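Local coordinates for protein ethylbenzene dehydrogenase alpha-subunit (Aromatoleum aromaticum, PDB 2IVF) that serves as the alpha-subunit of a molybdopterin oxidoreductase family enzyme, holding molybdenum, two pterin guanosine dinucleotide cofactors and an iron/sulfur cluster, at residues P332-A345 / Q355-A369. Residues are numbered along the deposited sequence; the frame is centred on the assembly and turned at random.
Sequences PLLVRMDTGKFLSA and QFYFFDEKAGSVRKA
Two backbone hydrogen bonds tie 332-345 to 355-369: L334 N donates a hydrogen bond to Y357 O (2.9 Å), and A345 N donates another to Q355 O at 2.9 Å. Strands 334-336 and 356-360 run at 110° to each other, crosswise rather than paired side by side. Two waters add further links between the backbones: one molecule accepts from Y357 N and lies 2.6 Å from L343 O and close to L334 O, while a second donates to P332 O and accepts from F359 N.

Apolar side chains fill the crossing. L333 CD2 presses on A369 CB at 3.5 Å, slightly tighter than usual for two carbons, and also meets F358 CE1. P332 lies alongside F358, its CG 3.5 Å from CE1. L334 CD1 reaches Y357 CB, and L343 CG packs near Y357 CD2.

Among the aromatic groups, F342 and F356 meet obliquely, planes at 38° and centroids 5.2 Å apart, with F342 CB close to F356 CD1. L343 O sits in plane at the edges of both the F356 and Y357 rings. With CG beside the backbone N (chi1 -69°), Y357 carries its ring along 343-345, bringing OH within 3.4 Å of A345 CA.

Strand 334-336 pairs with 395-400 in a small antiparallel sheet, whereas 356-360 and 365-369 form a beta hairpin with a G1 bulge, G364 and S365 both facing D360. The contact thus packs a two-stranded hairpin crosswise on the edge strand of a three-stranded sheet, in a peripheral part of the molybdopterin oxidoreductase fold.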
# COMPACT_ATOMS: atom_id res chain seq x y z
N PRO A 332 21.24 -36.80 11.42
CA PRO A 332 21.99 -38.02 11.74
C PRO A 332 23.13 -37.88 12.77
O PRO A 332 23.79 -38.87 13.03
CB PRO A 332 22.59 -38.42 10.39
CG PRO A 332 22.83 -37.13 9.75
CD PRO A 332 21.67 -36.24 10.11
N LEU A 333 23.37 -36.70 13.33
CA LEU A 333 24.50 -36.58 14.26
C LEU A 333 24.08 -37.13 15.60
O LEU A 333 22.92 -37.00 16.01
CB LEU A 333 24.98 -35.14 14.41
CG LEU A 333 25.62 -34.53 13.15
CD1 LEU A 333 26.02 -33.09 13.40
CD2 LEU A 333 26.87 -35.32 12.69
N LEU A 334 25.05 -37.74 16.27
CA LEU A 334 24.80 -38.42 17.53
C LEU A 334 24.87 -37.49 18.73
O LEU A 334 25.74 -36.61 18.83
CB LEU A 334 25.78 -39.54 17.70
CG LEU A 334 25.71 -40.70 16.71
CD1 LEU A 334 26.93 -41.63 16.99
CD2 LEU A 334 24.39 -41.47 16.86
N VAL A 335 23.94 -37.73 19.65
CA VAL A 335 23.76 -36.97 20.84
C VAL A 335 23.83 -37.95 21.99
O VAL A 335 23.37 -39.09 21.89
CB VAL A 335 22.40 -36.21 20.82
CG1 VAL A 335 22.22 -35.43 22.09
CG2 VAL A 335 22.35 -35.28 19.64
N ARG A 336 24.48 -37.52 23.06
CA ARG A 336 24.69 -38.31 24.25
C ARG A 336 23.40 -38.30 25.05
O ARG A 336 22.79 -37.25 25.25
CB ARG A 336 25.82 -37.69 25.09
CG ARG A 336 27.20 -37.73 24.42
CD ARG A 336 28.28 -37.08 25.26
NE ARG A 336 28.33 -37.59 26.63
CZ ARG A 336 29.32 -37.36 27.49
NH1 ARG A 336 30.38 -36.64 27.16
NH2 ARG A 336 29.24 -37.85 28.71
N MET A 337 22.97 -39.47 25.50
CA MET A 337 21.74 -39.58 26.30
C MET A 337 21.95 -39.18 27.76
O MET A 337 20.97 -38.99 28.49
CB MET A 337 21.16 -40.98 26.20
CG MET A 337 20.60 -41.31 24.83
SD MET A 337 19.19 -40.29 24.44
CE MET A 337 19.93 -38.88 23.61
N ASP A 338 23.19 -39.05 28.19
CA ASP A 338 23.46 -38.57 29.54
C ASP A 338 23.52 -37.03 29.67
O ASP A 338 22.97 -36.49 30.64
CB ASP A 338 24.73 -39.22 30.10
CG ASP A 338 25.98 -38.91 29.29
OD1 ASP A 338 25.88 -38.41 28.16
OD2 ASP A 338 27.09 -39.18 29.81
N THR A 339 24.18 -36.33 28.75
CA THR A 339 24.35 -34.87 28.86
C THR A 339 23.42 -34.09 27.92
O THR A 339 23.15 -32.90 28.13
CB THR A 339 25.79 -34.41 28.56
OG1 THR A 339 26.12 -34.69 27.20
CG2 THR A 339 26.81 -35.10 29.49
N GLY A 340 22.92 -34.76 26.88
CA GLY A 340 22.08 -34.11 25.89
C GLY A 340 22.88 -33.33 24.85
O GLY A 340 22.33 -32.58 24.06
N LYS A 341 24.18 -33.54 24.85
CA LYS A 341 25.04 -32.76 23.99
C LYS A 341 25.58 -33.65 22.88
O LYS A 341 25.73 -34.87 23.06
CB LYS A 341 26.16 -32.10 24.84
CG LYS A 341 25.68 -30.73 25.40
CD LYS A 341 26.32 -30.36 26.70
CE LYS A 341 25.61 -29.19 27.38
NZ LYS A 341 25.33 -28.01 26.50
N PHE A 342 25.85 -33.05 21.73
CA PHE A 342 26.42 -33.81 20.62
C PHE A 342 27.64 -34.61 21.11
O PHE A 342 28.48 -34.10 21.89
CB PHE A 342 26.84 -32.91 19.46
CG PHE A 342 25.68 -32.31 18.69
CD1 PHE A 342 24.95 -33.08 17.80
CD2 PHE A 342 25.37 -30.97 18.83
CE1 PHE A 342 23.89 -32.52 17.07
CE2 PHE A 342 24.34 -30.39 18.13
CZ PHE A 342 23.58 -31.17 17.23
N LEU A 343 27.72 -35.86 20.68
CA LEU A 343 28.90 -36.68 20.91
C LEU A 343 30.07 -36.06 20.17
O LEU A 343 29.97 -35.84 18.95
CB LEU A 343 28.67 -38.10 20.40
CG LEU A 343 29.83 -39.07 20.59
CD1 LEU A 343 30.15 -39.17 22.06
CD2 LEU A 343 29.47 -40.42 19.96
N SER A 344 31.15 -35.75 20.89
CA SER A 344 32.32 -35.12 20.31
C SER A 344 33.54 -36.03 20.37
O SER A 344 33.59 -37.00 21.15
CB SER A 344 32.65 -33.80 21.00
OG SER A 344 33.42 -33.98 22.17
N ALA A 345 34.51 -35.72 19.52
CA ALA A 345 35.74 -36.49 19.45
C ALA A 345 36.51 -36.31 20.75
O ALA A 345 37.21 -37.21 21.17
CB ALA A 345 36.56 -36.05 18.27
N GLN A 355 34.16 -31.90 16.71
CA GLN A 355 34.13 -33.02 15.78
C GLN A 355 33.00 -33.94 16.23
O GLN A 355 33.00 -34.47 17.34
CB GLN A 355 35.46 -33.75 15.74
CG GLN A 355 35.47 -35.03 14.88
CD GLN A 355 35.18 -34.77 13.40
OE1 GLN A 355 36.01 -34.19 12.70
NE2 GLN A 355 34.03 -35.20 12.93
N PHE A 356 32.04 -34.15 15.35
CA PHE A 356 30.85 -34.90 15.71
C PHE A 356 30.75 -36.20 14.93
O PHE A 356 31.64 -36.50 14.10
CB PHE A 356 29.61 -34.04 15.56
CG PHE A 356 29.68 -32.77 16.34
CD1 PHE A 356 29.95 -32.77 17.69
CD2 PHE A 356 29.44 -31.56 15.73
CE1 PHE A 356 30.00 -31.61 18.40
CE2 PHE A 356 29.50 -30.39 16.44
CZ PHE A 356 29.76 -30.42 17.77
N TYR A 357 29.72 -36.99 15.22
CA TYR A 357 29.63 -38.35 14.72
C TYR A 357 28.32 -38.73 14.08
O TYR A 357 27.24 -38.33 14.53
CB TYR A 357 29.89 -39.34 15.84
CG TYR A 357 31.32 -39.32 16.32
CD1 TYR A 357 32.26 -40.19 15.79
CD2 TYR A 357 31.73 -38.41 17.29
CE1 TYR A 357 33.53 -40.16 16.18
CE2 TYR A 357 33.01 -38.39 17.70
CZ TYR A 357 33.92 -39.27 17.16
OH TYR A 357 35.21 -39.29 17.58
N PHE A 358 28.45 -39.52 13.00
CA PHE A 358 27.38 -40.34 12.47
C PHE A 358 27.49 -41.73 13.09
O PHE A 358 28.51 -42.09 13.70
CB PHE A 358 27.52 -40.54 10.97
CG PHE A 358 27.45 -39.28 10.15
CD1 PHE A 358 26.42 -38.40 10.27
CD2 PHE A 358 28.42 -39.01 9.19
CE1 PHE A 358 26.34 -37.27 9.47
CE2 PHE A 358 28.34 -37.88 8.39
CZ PHE A 358 27.30 -37.01 8.52
N PHE A 359 26.45 -42.53 12.91
CA PHE A 359 26.59 -43.95 13.16
C PHE A 359 26.51 -44.64 11.81
O PHE A 359 25.62 -44.35 11.02
CB PHE A 359 25.54 -44.50 14.10
CG PHE A 359 25.89 -45.86 14.64
CD1 PHE A 359 25.53 -47.01 13.95
CD2 PHE A 359 26.66 -45.98 15.78
CE1 PHE A 359 25.87 -48.27 14.41
CE2 PHE A 359 27.02 -47.25 16.25
CZ PHE A 359 26.62 -48.39 15.56
N ASP A 360 27.47 -45.55 11.58
CA ASP A 360 27.48 -46.39 10.39
C ASP A 360 27.01 -47.77 10.79
O ASP A 360 27.74 -48.50 11.46
CB ASP A 360 28.88 -46.46 9.78
CG ASP A 360 28.90 -47.19 8.44
OD1 ASP A 360 27.88 -47.81 8.09
OD2 ASP A 360 29.93 -47.13 7.74
N GLU A 361 25.80 -48.11 10.38
CA GLU A 361 25.14 -49.33 10.78
C GLU A 361 25.84 -50.54 10.17
O GLU A 361 26.08 -51.53 10.86
CB GLU A 361 23.65 -49.32 10.40
CG GLU A 361 22.81 -48.33 11.24
CD GLU A 361 21.47 -47.91 10.58
OE1 GLU A 361 21.47 -47.21 9.52
OE2 GLU A 361 20.41 -48.25 11.17
N LYS A 362 26.20 -50.42 8.89
CA LYS A 362 26.95 -51.47 8.20
C LYS A 362 28.27 -51.70 8.91
O LYS A 362 28.63 -52.84 9.23
CB LYS A 362 27.25 -51.09 6.75
CG LYS A 362 26.04 -50.78 5.89
CD LYS A 362 25.28 -52.03 5.45
CE LYS A 362 24.22 -51.66 4.40
NZ LYS A 362 24.07 -52.71 3.33
N ALA A 363 29.00 -50.63 9.19
CA ALA A 363 30.27 -50.75 9.88
C ALA A 363 30.09 -51.15 11.35
O ALA A 363 31.00 -51.71 11.95
CB ALA A 363 31.07 -49.45 9.77
N GLY A 364 28.92 -50.89 11.93
CA GLY A 364 28.65 -51.22 13.33
C GLY A 364 29.36 -50.28 14.29
O GLY A 364 29.65 -50.65 15.42
N SER A 365 29.62 -49.05 13.84
CA SER A 365 30.41 -48.11 14.62
C SER A 365 30.04 -46.65 14.38
O SER A 365 29.51 -46.30 13.35
CB SER A 365 31.89 -48.27 14.26
OG SER A 365 32.68 -47.43 15.09
N VAL A 366 30.39 -45.84 15.36
CA VAL A 366 30.41 -44.39 15.26
C VAL A 366 31.50 -44.07 14.22
O VAL A 366 32.54 -44.75 14.19
CB VAL A 366 30.70 -43.78 16.68
CG1 VAL A 366 32.19 -43.46 16.89
CG2 VAL A 366 29.89 -42.58 16.93
N ARG A 367 31.22 -43.11 13.34
CA ARG A 367 32.18 -42.59 12.35
C ARG A 367 32.10 -41.07 12.32
O ARG A 367 31.01 -40.50 12.31
CB ARG A 367 31.88 -43.08 10.93
CG ARG A 367 31.91 -44.60 10.77
CD ARG A 367 31.77 -45.03 9.32
NE ARG A 367 33.02 -44.90 8.57
CZ ARG A 367 33.14 -45.12 7.27
NH1 ARG A 367 32.10 -45.49 6.53
NH2 ARG A 367 34.33 -44.98 6.69
N LYS A 368 33.27 -40.43 12.25
CA LYS A 368 33.36 -38.98 12.27
C LYS A 368 32.60 -38.41 11.10
O LYS A 368 32.73 -38.89 9.97
CB LYS A 368 34.82 -38.53 12.22
CG LYS A 368 35.52 -38.71 13.55
CD LYS A 368 36.96 -38.22 13.54
CE LYS A 368 37.69 -38.69 14.78
NZ LYS A 368 39.00 -38.02 14.94
N ALA A 369 31.74 -37.45 11.40
CA ALA A 369 31.07 -36.64 10.40
C ALA A 369 32.03 -35.49 10.02
O ALA A 369 32.56 -34.78 10.90
CB ALA A 369 29.75 -36.09 10.95
O HOH W 1 24.02 -41.34 11.99
O HOH W 2 28.01 -36.45 17.33